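Local coordinates for restriction endonuclease (Mycobacterium sp., PDB 4F0Q), which cleaves DNA in a cytosine methylation-dependent manner as a tetramer, each chain probably pairing a modification-reading region with a PD-(D/E)XK-type nuclease domain, at residues V46-L51 with V62-G67; D106-H111 with R261-S266; K297-L302 with A435-E440. One frame throughout, in Å; residues are numbered along the deposited sequence.

Interaction 1 of 3, residues V46-L51 with V62-G67; sequences VNYHWL and VMLEAG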
loop_
_atom_site.group_PDB
_atom_site.type_symbol
_atom_site.label_atom_id
_atom_site.label_comp_id
_atom_site.label_asym_id
_atom_site.label_seq_id
_atom_site.Cartn_x
_atom_site.Cartn_y
_atom_site.Cartn_z
ATOM N N VAL A 46 -42.814 -5.343 15.435
ATOM C CA VAL A 46 -42.832 -4.142 16.258
ATOM C C VAL A 46 -43.351 -2.947 15.467
ATOM O O VAL A 46 -42.858 -2.647 14.380
ATOM C CB VAL A 46 -41.430 -3.816 16.807
ATOM C CG1 VAL A 46 -41.446 -2.495 17.564
ATOM C CG2 VAL A 46 -40.936 -4.944 17.699
ATOM N N ASN A 47 -44.357 -2.277 16.017
ATOM C CA ASN A 47 -44.926 -1.094 15.387
ATOM C C ASN A 47 -43.915 0.047 15.354
ATOM O O ASN A 47 -43.366 0.430 16.386
ATOM C CB ASN A 47 -46.197 -0.662 16.121
ATOM C CG ASN A 47 -46.906 0.490 15.437
ATOM O OD1 ASN A 47 -46.682 0.763 14.258
ATOM N ND2 ASN A 47 -47.773 1.172 16.177
ATOM N N TYR A 48 -43.669 0.575 14.159
ATOM C CA TYR A 48 -42.711 1.659 13.970
ATOM C C TYR A 48 -43.098 2.909 14.751
ATOM O O TYR A 48 -42.284 3.472 15.483
ATOM C CB TYR A 48 -42.576 1.996 12.479
ATOM C CG TYR A 48 -41.834 3.287 12.202
ATOM C CD1 TYR A 48 -40.453 3.299 12.054
ATOM C CD2 TYR A 48 -42.516 4.493 12.082
ATOM C CE1 TYR A 48 -39.774 4.478 11.798
ATOM C CE2 TYR A 48 -41.847 5.672 11.831
ATOM C CZ TYR A 48 -40.477 5.660 11.690
ATOM O OH TYR A 48 -39.811 6.838 11.438
ATOM N N HIS A 49 -44.345 3.339 14.586
ATOM C CA HIS A 49 -44.812 4.591 15.173
ATOM C C HIS A 49 -44.809 4.580 16.698
ATOM O O HIS A 49 -44.691 5.630 17.328
ATOM C CB HIS A 49 -46.196 4.958 14.635
ATOM C CG HIS A 49 -46.184 5.403 13.205
ATOM N ND1 HIS A 49 -45.670 6.618 12.810
ATOM C CD2 HIS A 49 -46.616 4.791 12.077
ATOM C CE1 HIS A 49 -45.788 6.739 11.500
ATOM N NE2 HIS A 49 -46.360 5.644 11.031
ATOM N N TRP A 50 -44.934 3.399 17.290
ATOM C CA TRP A 50 -44.820 3.286 18.737
ATOM C C TRP A 50 -43.364 3.402 19.167
ATOM O O TRP A 50 -43.050 4.056 20.160
ATOM C CB TRP A 50 -45.396 1.964 19.241
ATOM C CG TRP A 50 -45.049 1.707 20.672
ATOM C CD1 TRP A 50 -45.710 2.170 21.771
ATOM C CD2 TRP A 50 -43.940 0.944 21.163
ATOM N NE1 TRP A 50 -45.088 1.737 22.916
ATOM C CE2 TRP A 50 -43.997 0.983 22.570
ATOM C CE3 TRP A 50 -42.906 0.230 20.549
ATOM C CZ2 TRP A 50 -43.062 0.332 23.373
ATOM C CZ3 TRP A 50 -41.978 -0.415 21.348
ATOM C CH2 TRP A 50 -42.063 -0.358 22.744
ATOM N N LEU A 51 -42.482 2.754 18.415
ATOM C CA LEU A 51 -41.062 2.735 18.740
ATOM C C LEU A 51 -40.441 4.122 18.606
ATOM O O LEU A 51 -39.584 4.506 19.401
ATOM C CB LEU A 51 -40.329 1.732 17.843
ATOM C CG LEU A 51 -38.838 1.510 18.103
ATOM C CD1 LEU A 51 -38.603 1.013 19.523
ATOM C CD2 LEU A 51 -38.261 0.534 17.088
ATOM N N VAL A 62 -43.233 10.396 14.010
ATOM C CA VAL A 62 -42.034 10.611 13.214
ATOM C C VAL A 62 -42.246 9.930 11.868
ATOM O O VAL A 62 -41.933 8.753 11.702
ATOM C CB VAL A 62 -40.784 10.030 13.898
ATOM C CG1 VAL A 62 -39.535 10.339 13.085
ATOM C CG2 VAL A 62 -40.653 10.579 15.310
ATOM N N MET A 63 -42.798 10.675 10.915
ATOM C CA MET A 63 -43.161 10.117 9.616
ATOM C C MET A 63 -41.954 9.585 8.855
ATOM O O MET A 63 -40.879 10.183 8.875
ATOM C CB MET A 63 -43.902 11.157 8.773
ATOM C CG MET A 63 -45.231 11.596 9.365
ATOM S SD MET A 63 -46.323 10.201 9.708
ATOM C CE MET A 63 -46.491 9.488 8.075
ATOM N N LEU A 64 -42.141 8.450 8.187
ATOM C CA LEU A 64 -41.070 7.826 7.424
ATOM C C LEU A 64 -41.508 7.574 5.985
ATOM O O LEU A 64 -41.676 6.429 5.563
ATOM C CB LEU A 64 -40.631 6.519 8.089
ATOM C CG LEU A 64 -39.334 5.874 7.595
ATOM C CD1 LEU A 64 -38.148 6.790 7.844
ATOM C CD2 LEU A 64 -39.120 4.522 8.255
ATOM N N GLU A 65 -41.700 8.654 5.235
ATOM C CA GLU A 65 -42.048 8.549 3.824
ATOM C C GLU A 65 -40.826 8.129 3.017
ATOM O O GLU A 65 -39.764 7.854 3.577
ATOM C CB GLU A 65 -42.581 9.884 3.299
ATOM C CG GLU A 65 -43.836 10.379 4.000
ATOM C CD GLU A 65 -45.061 9.547 3.670
ATOM O OE1 GLU A 65 -46.029 9.578 4.459
ATOM O OE2 GLU A 65 -45.060 8.869 2.620
ATOM N N ALA A 66 -40.977 8.082 1.700
ATOM C CA ALA A 66 -39.860 7.748 0.828
ATOM C C ALA A 66 -38.808 8.852 0.865
ATOM O O ALA A 66 -39.116 10.024 0.647
ATOM C CB ALA A 66 -40.344 7.519 -0.595
ATOM N N GLY A 67 -37.569 8.474 1.157
ATOM C CA GLY A 67 -36.465 9.413 1.121
ATOM C C GLY A 67 -36.075 9.992 2.466
ATOM O O GLY A 67 -35.873 9.266 3.438
HETATM O O HOH W 1 -43.620 7.781 14.812
#
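The tight part of this contact is the far end of Tyr48. Its CG is anti to the backbone N (chi1 168°), which carries the ring from the first turn of helix 48-52 out to the extended loop 62-67. There Tyr48 OH donates to Val62 O over 2.9 Å, with the acceptor near the ring plane at its edge. Seen from the carbonyl, the hydroxyl sits 31° above the peptide plane, not on a lone pair. Leu64 lies across the ring at about a right angle: its CD2 is 3.6 Å from Tyr48 CE1, and its CB is 3.5 Å from Tyr48 OH. Tyr31 packs edge-to-face on Tyr48, and its hydroxyl is hydrogen-bonded to Leu64 N.

The looser side belongs to His49 and the partly exposed Met63. Met63 folds back at chi2 and chi3, yet its SD comes only to 3.9 Å from His49 CE1, obliquely to the ring. A water bridges the segments here: it accepts from Val62 N at 2.8 Å and lies 3.1 Å from His49 ND1, with a weak bond to His49 O. Tyr48 CD2 sits over the centre of one face of the His49 imidazole.

Asn47 is the N-cap, its OD1 accepting a weak bond from His49 N. The whole is a capped short helix pinned to a coil by a tyrosine-to-carbonyl bond, directly after strand 45-47 of the mixed sheet, in a region probably related to the PUA fold.

Interaction 2 of 3, residues D106-H111 with R261-S266; sequences DLDHGH and RRVLAS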
loop_
_atom_site.group_PDB
_atom_site.type_symbol
_atom_site.label_atom_id
_atom_site.label_comp_id
_atom_site.label_asym_id
_atom_site.label_seq_id
_atom_site.Cartn_x
_atom_site.Cartn_y
_atom_site.Cartn_z
ATOM N N ASP A 106 -23.276 -0.889 3.423
ATOM C CA ASP A 106 -22.227 -1.772 3.915
ATOM C C ASP A 106 -22.188 -1.699 5.437
ATOM O O ASP A 106 -21.283 -1.099 6.018
ATOM C CB ASP A 106 -20.872 -1.382 3.325
ATOM C CG ASP A 106 -19.768 -2.340 3.719
ATOM O OD1 ASP A 106 -20.070 -3.525 3.978
ATOM O OD2 ASP A 106 -18.598 -1.911 3.770
ATOM N N LEU A 107 -23.180 -2.311 6.074
ATOM C CA LEU A 107 -23.344 -2.213 7.519
ATOM C C LEU A 107 -22.315 -3.039 8.288
ATOM O O LEU A 107 -22.145 -2.863 9.495
ATOM C CB LEU A 107 -24.764 -2.615 7.921
ATOM C CG LEU A 107 -25.891 -1.807 7.270
ATOM C CD1 LEU A 107 -27.246 -2.252 7.794
ATOM C CD2 LEU A 107 -25.689 -0.316 7.494
ATOM N N ASP A 108 -21.632 -3.939 7.588
ATOM C CA ASP A 108 -20.574 -4.735 8.202
ATOM C C ASP A 108 -19.346 -3.882 8.497
ATOM O O ASP A 108 -18.575 -4.181 9.408
ATOM C CB ASP A 108 -20.194 -5.915 7.305
ATOM C CG ASP A 108 -21.194 -7.049 7.382
ATOM O OD1 ASP A 108 -22.339 -6.805 7.815
ATOM O OD2 ASP A 108 -20.834 -8.185 7.012
ATOM N N HIS A 109 -19.170 -2.818 7.719
ATOM C CA HIS A 109 -18.054 -1.902 7.921
ATOM C C HIS A 109 -18.545 -0.508 8.301
ATOM O O HIS A 109 -17.789 0.462 8.255
ATOM C CB HIS A 109 -17.173 -1.838 6.673
ATOM C CG HIS A 109 -16.586 -3.159 6.283
ATOM N ND1 HIS A 109 -17.241 -4.051 5.463
ATOM C CD2 HIS A 109 -15.407 -3.741 6.607
ATOM C CE1 HIS A 109 -16.490 -5.124 5.295
ATOM N NE2 HIS A 109 -15.373 -4.962 5.980
ATOM N N GLY A 110 -19.820 -0.422 8.669
ATOM C CA GLY A 110 -20.398 0.807 9.178
ATOM C C GLY A 110 -20.388 1.984 8.223
ATOM O O GLY A 110 -20.326 3.134 8.653
ATOM N N HIS A 111 -20.446 1.706 6.925
ATOM C CA HIS A 111 -20.503 2.776 5.935
ATOM C C HIS A 111 -21.722 2.658 5.030
ATOM O O HIS A 111 -22.083 1.564 4.594
ATOM C CB HIS A 111 -19.229 2.814 5.088
ATOM C CG HIS A 111 -19.232 3.894 4.050
ATOM N ND1 HIS A 111 -19.730 3.703 2.778
ATOM C CD2 HIS A 111 -18.807 5.179 4.098
ATOM C CE1 HIS A 111 -19.608 4.822 2.088
ATOM N NE2 HIS A 111 -19.050 5.734 2.864
ATOM N N ARG A 261 -19.444 1.237 13.052
ATOM C CA ARG A 261 -19.946 -0.093 13.379
ATOM C C ARG A 261 -19.167 -1.170 12.628
ATOM O O ARG A 261 -18.885 -1.030 11.439
ATOM C CB ARG A 261 -21.438 -0.199 13.055
ATOM C CG ARG A 261 -22.049 -1.561 13.352
ATOM C CD ARG A 261 -23.536 -1.584 13.037
ATOM N NE ARG A 261 -24.150 -2.867 13.367
ATOM C CZ ARG A 261 -24.333 -3.857 12.498
ATOM N NH1 ARG A 261 -23.946 -3.715 11.238
ATOM N NH2 ARG A 261 -24.903 -4.989 12.889
ATOM N N ARG A 262 -18.819 -2.242 13.334
ATOM C CA ARG A 262 -18.037 -3.322 12.749
ATOM C C ARG A 262 -18.666 -4.680 13.036
ATOM O O ARG A 262 -19.006 -4.987 14.177
ATOM C CB ARG A 262 -16.604 -3.288 13.284
ATOM C CG ARG A 262 -15.689 -4.348 12.700
ATOM C CD ARG A 262 -15.474 -4.138 11.210
ATOM N NE ARG A 262 -14.365 -4.942 10.706
ATOM C CZ ARG A 262 -14.489 -6.179 10.240
ATOM N NH1 ARG A 262 -15.679 -6.761 10.205
ATOM N NH2 ARG A 262 -13.421 -6.835 9.806
ATOM N N VAL A 263 -18.821 -5.487 11.992
ATOM C CA VAL A 263 -19.323 -6.847 12.146
ATOM C C VAL A 263 -18.301 -7.846 11.624
ATOM O O VAL A 263 -17.968 -7.842 10.439
ATOM C CB VAL A 263 -20.657 -7.056 11.403
ATOM C CG1 VAL A 263 -21.076 -8.514 11.470
ATOM C CG2 VAL A 263 -21.735 -6.161 11.988
ATOM N N LEU A 264 -17.799 -8.697 12.513
ATOM C CA LEU A 264 -16.830 -9.717 12.128
ATOM C C LEU A 264 -17.508 -10.844 11.356
ATOM O O LEU A 264 -18.173 -11.699 11.938
ATOM C CB LEU A 264 -16.103 -10.272 13.356
ATOM C CG LEU A 264 -15.153 -9.312 14.076
ATOM C CD1 LEU A 264 -14.482 -9.997 15.257
ATOM C CD2 LEU A 264 -14.118 -8.751 13.115
ATOM N N ALA A 265 -17.336 -10.831 10.038
ATOM C CA ALA A 265 -17.937 -11.839 9.178
ATOM C C ALA A 265 -16.902 -12.429 8.230
ATOM O O ALA A 265 -15.823 -11.866 8.045
ATOM C CB ALA A 265 -19.093 -11.242 8.395
ATOM N N SER A 266 -17.238 -13.569 7.634
ATOM C CA SER A 266 -16.355 -14.217 6.675
ATOM C C SER A 266 -16.146 -13.332 5.451
ATOM O O SER A 266 -17.105 -12.834 4.862
ATOM C CB SER A 266 -16.926 -15.572 6.252
ATOM O OG SER A 266 -16.126 -16.172 5.249
HETATM O O HOH W 2 -24.313 -5.496 9.500
#
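This is a partly buried contact between a hairpin turn and a nearly extended segment, made by one straight backbone bond and an arginine, close to where two neighbouring subunits come in. The turn joins strands 104-106 and 111-115; residues 261-266 lie between helices 243-251 and 271-274. Residues 106-109 form a type I turn, and Gly110 and His111 together face Asp106 in a G1 beta bulge, so Asp106 O accepts from both His109 N and His111 N.

Val263 N gives the central bond, 2.9 Å to Asp108 O at 163°, in the carbonyl plane and on a lone pair. Arg262 CA adds a CA-H...O contact of 3.5 Å to Asp108 O. Where Gly110 has no side chain, Arg261 O moves in to 3.0 Å from Gly110 N, at an angle too poor for a hydrogen bond.

Arg261 runs extended from CG to NE, which gives it reach, and the turn at chi4 (-95°) sets its guanidinium edge-on to Leu107 O. Arg261 NH1 reaches Leu107 O at 2.6 Å, but the bond is bent to 121° and weak. Arg261 NH1 also donates to a water at 2.5 Å, and that water donates to Asp108 OD1 at 2.9 Å. One face of the guanidinium is covered by Val263 CG2, while NH2 forms a salt bridge with Asp217.

Val263 and Leu264, a weakly bonded strand, pair in parallel with a strand of the second subunit, so the sheet runs on across the interface. The water thus joins a buried arginine, probably charge-balanced by Asp217, to Asp108, whose OD2 is salt-bridged to Arg193 of that subunit, linking turn, segment and interface.

Interaction 3 of 3, residues K297-L302 with A435-E440; sequences KHAFEL and ASTVDE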
loop_
_atom_site.group_PDB
_atom_site.type_symbol
_atom_site.label_atom_id
_atom_site.label_comp_id
_atom_site.label_asym_id
_atom_site.label_seq_id
_atom_site.Cartn_x
_atom_site.Cartn_y
_atom_site.Cartn_z
ATOM N N LYS A 297 -8.340 -9.633 -25.854
ATOM C CA LYS A 297 -7.605 -9.727 -24.595
ATOM C C LYS A 297 -7.100 -8.379 -24.079
ATOM O O LYS A 297 -7.399 -7.977 -22.951
ATOM C CB LYS A 297 -6.431 -10.696 -24.764
ATOM C CG LYS A 297 -5.552 -10.861 -23.538
ATOM C CD LYS A 297 -4.382 -11.786 -23.837
ATOM C CE LYS A 297 -3.466 -11.935 -22.635
ATOM N NZ LYS A 297 -4.163 -12.570 -21.484
ATOM N N HIS A 298 -6.335 -7.682 -24.912
ATOM C CA HIS A 298 -5.664 -6.459 -24.484
ATOM C C HIS A 298 -6.601 -5.253 -24.420
ATOM O O HIS A 298 -6.365 -4.311 -23.660
ATOM C CB HIS A 298 -4.455 -6.184 -25.377
ATOM C CG HIS A 298 -3.499 -7.333 -25.456
ATOM N ND1 HIS A 298 -2.486 -7.523 -24.540
ATOM C CD2 HIS A 298 -3.414 -8.364 -26.330
ATOM C CE1 HIS A 298 -1.813 -8.616 -24.852
ATOM N NE2 HIS A 298 -2.356 -9.146 -25.933
ATOM N N ALA A 299 -7.666 -5.286 -25.215
ATOM C CA ALA A 299 -8.714 -4.280 -25.109
ATOM C C ALA A 299 -9.387 -4.435 -23.751
ATOM O O ALA A 299 -9.723 -3.449 -23.085
ATOM C CB ALA A 299 -9.725 -4.443 -26.230
ATOM N N PHE A 300 -9.567 -5.687 -23.342
ATOM C CA PHE A 300 -10.097 -5.988 -22.022
ATOM C C PHE A 300 -9.095 -5.584 -20.951
ATOM O O PHE A 300 -9.481 -5.259 -19.833
ATOM C CB PHE A 300 -10.442 -7.471 -21.890
ATOM C CG PHE A 300 -11.012 -7.839 -20.550
ATOM C CD1 PHE A 300 -12.331 -7.549 -20.242
ATOM C CD2 PHE A 300 -10.229 -8.471 -19.598
ATOM C CE1 PHE A 300 -12.860 -7.883 -19.008
ATOM C CE2 PHE A 300 -10.752 -8.807 -18.362
ATOM C CZ PHE A 300 -12.070 -8.514 -18.068
ATOM N N GLU A 301 -7.811 -5.610 -21.293
ATOM C CA GLU A 301 -6.783 -5.125 -20.377
ATOM C C GLU A 301 -6.908 -3.615 -20.158
ATOM O O GLU A 301 -6.804 -3.131 -19.028
ATOM C CB GLU A 301 -5.382 -5.487 -20.883
ATOM C CG GLU A 301 -5.095 -6.981 -20.888
ATOM C CD GLU A 301 -3.728 -7.315 -21.453
ATOM O OE1 GLU A 301 -3.083 -6.415 -22.029
ATOM O OE2 GLU A 301 -3.297 -8.481 -21.319
ATOM N N LEU A 302 -7.140 -2.877 -21.240
ATOM C CA LEU A 302 -7.341 -1.430 -21.151
ATOM C C LEU A 302 -8.599 -1.100 -20.349
ATOM O O LEU A 302 -8.582 -0.244 -19.445
ATOM C CB LEU A 302 -7.432 -0.814 -22.548
ATOM C CG LEU A 302 -7.586 0.707 -22.606
ATOM C CD1 LEU A 302 -6.412 1.392 -21.924
ATOM C CD2 LEU A 302 -7.725 1.183 -24.043
ATOM N N ALA A 435 -15.644 0.292 -27.893
ATOM C CA ALA A 435 -14.925 0.694 -29.095
ATOM C C ALA A 435 -13.723 1.561 -28.749
ATOM O O ALA A 435 -12.701 1.516 -29.433
ATOM C CB ALA A 435 -15.851 1.429 -30.053
ATOM N N SER A 436 -13.851 2.354 -27.689
ATOM C CA SER A 436 -12.717 3.119 -27.186
ATOM C C SER A 436 -11.588 2.178 -26.775
ATOM O O SER A 436 -10.429 2.383 -27.146
ATOM C CB SER A 436 -13.134 3.993 -26.003
ATOM O OG SER A 436 -12.018 4.663 -25.446
ATOM N N THR A 437 -11.936 1.140 -26.020
ATOM C CA THR A 437 -10.949 0.164 -25.561
ATOM C C THR A 437 -10.310 -0.595 -26.721
ATOM O O THR A 437 -9.116 -0.898 -26.692
ATOM C CB THR A 437 -11.555 -0.848 -24.566
ATOM O OG1 THR A 437 -12.600 -1.590 -25.205
ATOM C CG2 THR A 437 -12.114 -0.128 -23.346
ATOM N N VAL A 438 -11.108 -0.905 -27.740
ATOM C CA VAL A 438 -10.596 -1.608 -28.913
ATOM C C VAL A 438 -9.651 -0.725 -29.727
ATOM O O VAL A 438 -8.622 -1.186 -30.224
ATOM C CB VAL A 438 -11.743 -2.113 -29.815
ATOM C CG1 VAL A 438 -11.203 -2.665 -31.126
ATOM C CG2 VAL A 438 -12.553 -3.168 -29.092
ATOM N N ASP A 439 -9.996 0.552 -29.848
ATOM C CA ASP A 439 -9.236 1.470 -30.691
ATOM C C ASP A 439 -7.998 2.055 -30.014
ATOM O O ASP A 439 -7.073 2.502 -30.693
ATOM C CB ASP A 439 -10.130 2.610 -31.183
ATOM C CG ASP A 439 -11.248 2.129 -32.083
ATOM O OD1 ASP A 439 -11.030 1.159 -32.838
ATOM O OD2 ASP A 439 -12.346 2.722 -32.035
ATOM N N GLU A 440 -7.974 2.059 -28.686
ATOM C CA GLU A 440 -6.916 2.776 -27.978
ATOM C C GLU A 440 -5.984 1.918 -27.119
ATOM O O GLU A 440 -5.161 2.457 -26.380
ATOM C CB GLU A 440 -7.521 3.899 -27.128
ATOM C CG GLU A 440 -8.368 4.885 -27.918
ATOM C CD GLU A 440 -8.939 5.990 -27.051
ATOM O OE1 GLU A 440 -8.550 6.080 -25.869
ATOM O OE2 GLU A 440 -9.779 6.767 -27.552
#
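Thr437 sits where helix 430-440 crosses helix 297-314, and each atom of its side chain has a neighbour. Thr437 CB lies 3.5 Å from Ala299 O, the nearest part of the opposing helix to it. From there the side chain forks. Thr437 OG1 takes the crowded position between the backbone N and the carbonyl carbon (chi1 62°), 4.2 Å from Ala299 CB. Its polar needs are met by hydrogen bonds to Leu434 O, one turn back, and to Tyr293 OH. The other branch, Thr437 CG2, is anti to the carbonyl carbon and stands 4.1 Å from Ala299 O.

The small Ala299 lets the backbones close in: its CB rests 3.6 Å from Thr437 O and touches Val438 CG2 more loosely. One turn on, Leu302 has CG anti to its backbone N and rests a single methyl, CD2, against the other helix. Leu302 CD2 is 3.6 Å from both Thr437 O and Glu440 C, and also meets Glu440 CB. No hydrogen bond crosses between the two segments. Arg306, a turn beyond Leu302, takes up the polar side through a salt bridge to Glu440 and a bond to Ser436 OG.

The axes of the two segments approach to 8.1 Å and their directions differ by 114°, a steep crossing with an alanine at the closest point. Away from it, His298 ND1 donates to Glu301 OE1. With the Leu302 side chain about 12 Å from the bound magnesium, this is the packing of a C-terminal helix on the helix just ahead of the five-stranded sheet, consistent with the PD-(D/E)XK nuclease fold.

In the fold
From the N terminus, the three contacts follow in series, neither nesting nor crossing. Interaction 1 closes a short loop of ten residues, tying helix 48-52 to the coil that leads into strand 67-69. Interaction 2 spans 149 residues, which include the long strands 175-193 and 200-210, and brings the segment beyond helix 243-251 back to an early hairpin. Interaction 3 closes 132 residues around the five-stranded nuclease sheet, joining its leading helix to one near the C terminus. Interactions 1 and 3 lie on opposite sides of the chain's centre, their own centres about 50 Å apart; interaction 2 lies nearer the middle, against other subunits of the tetramer.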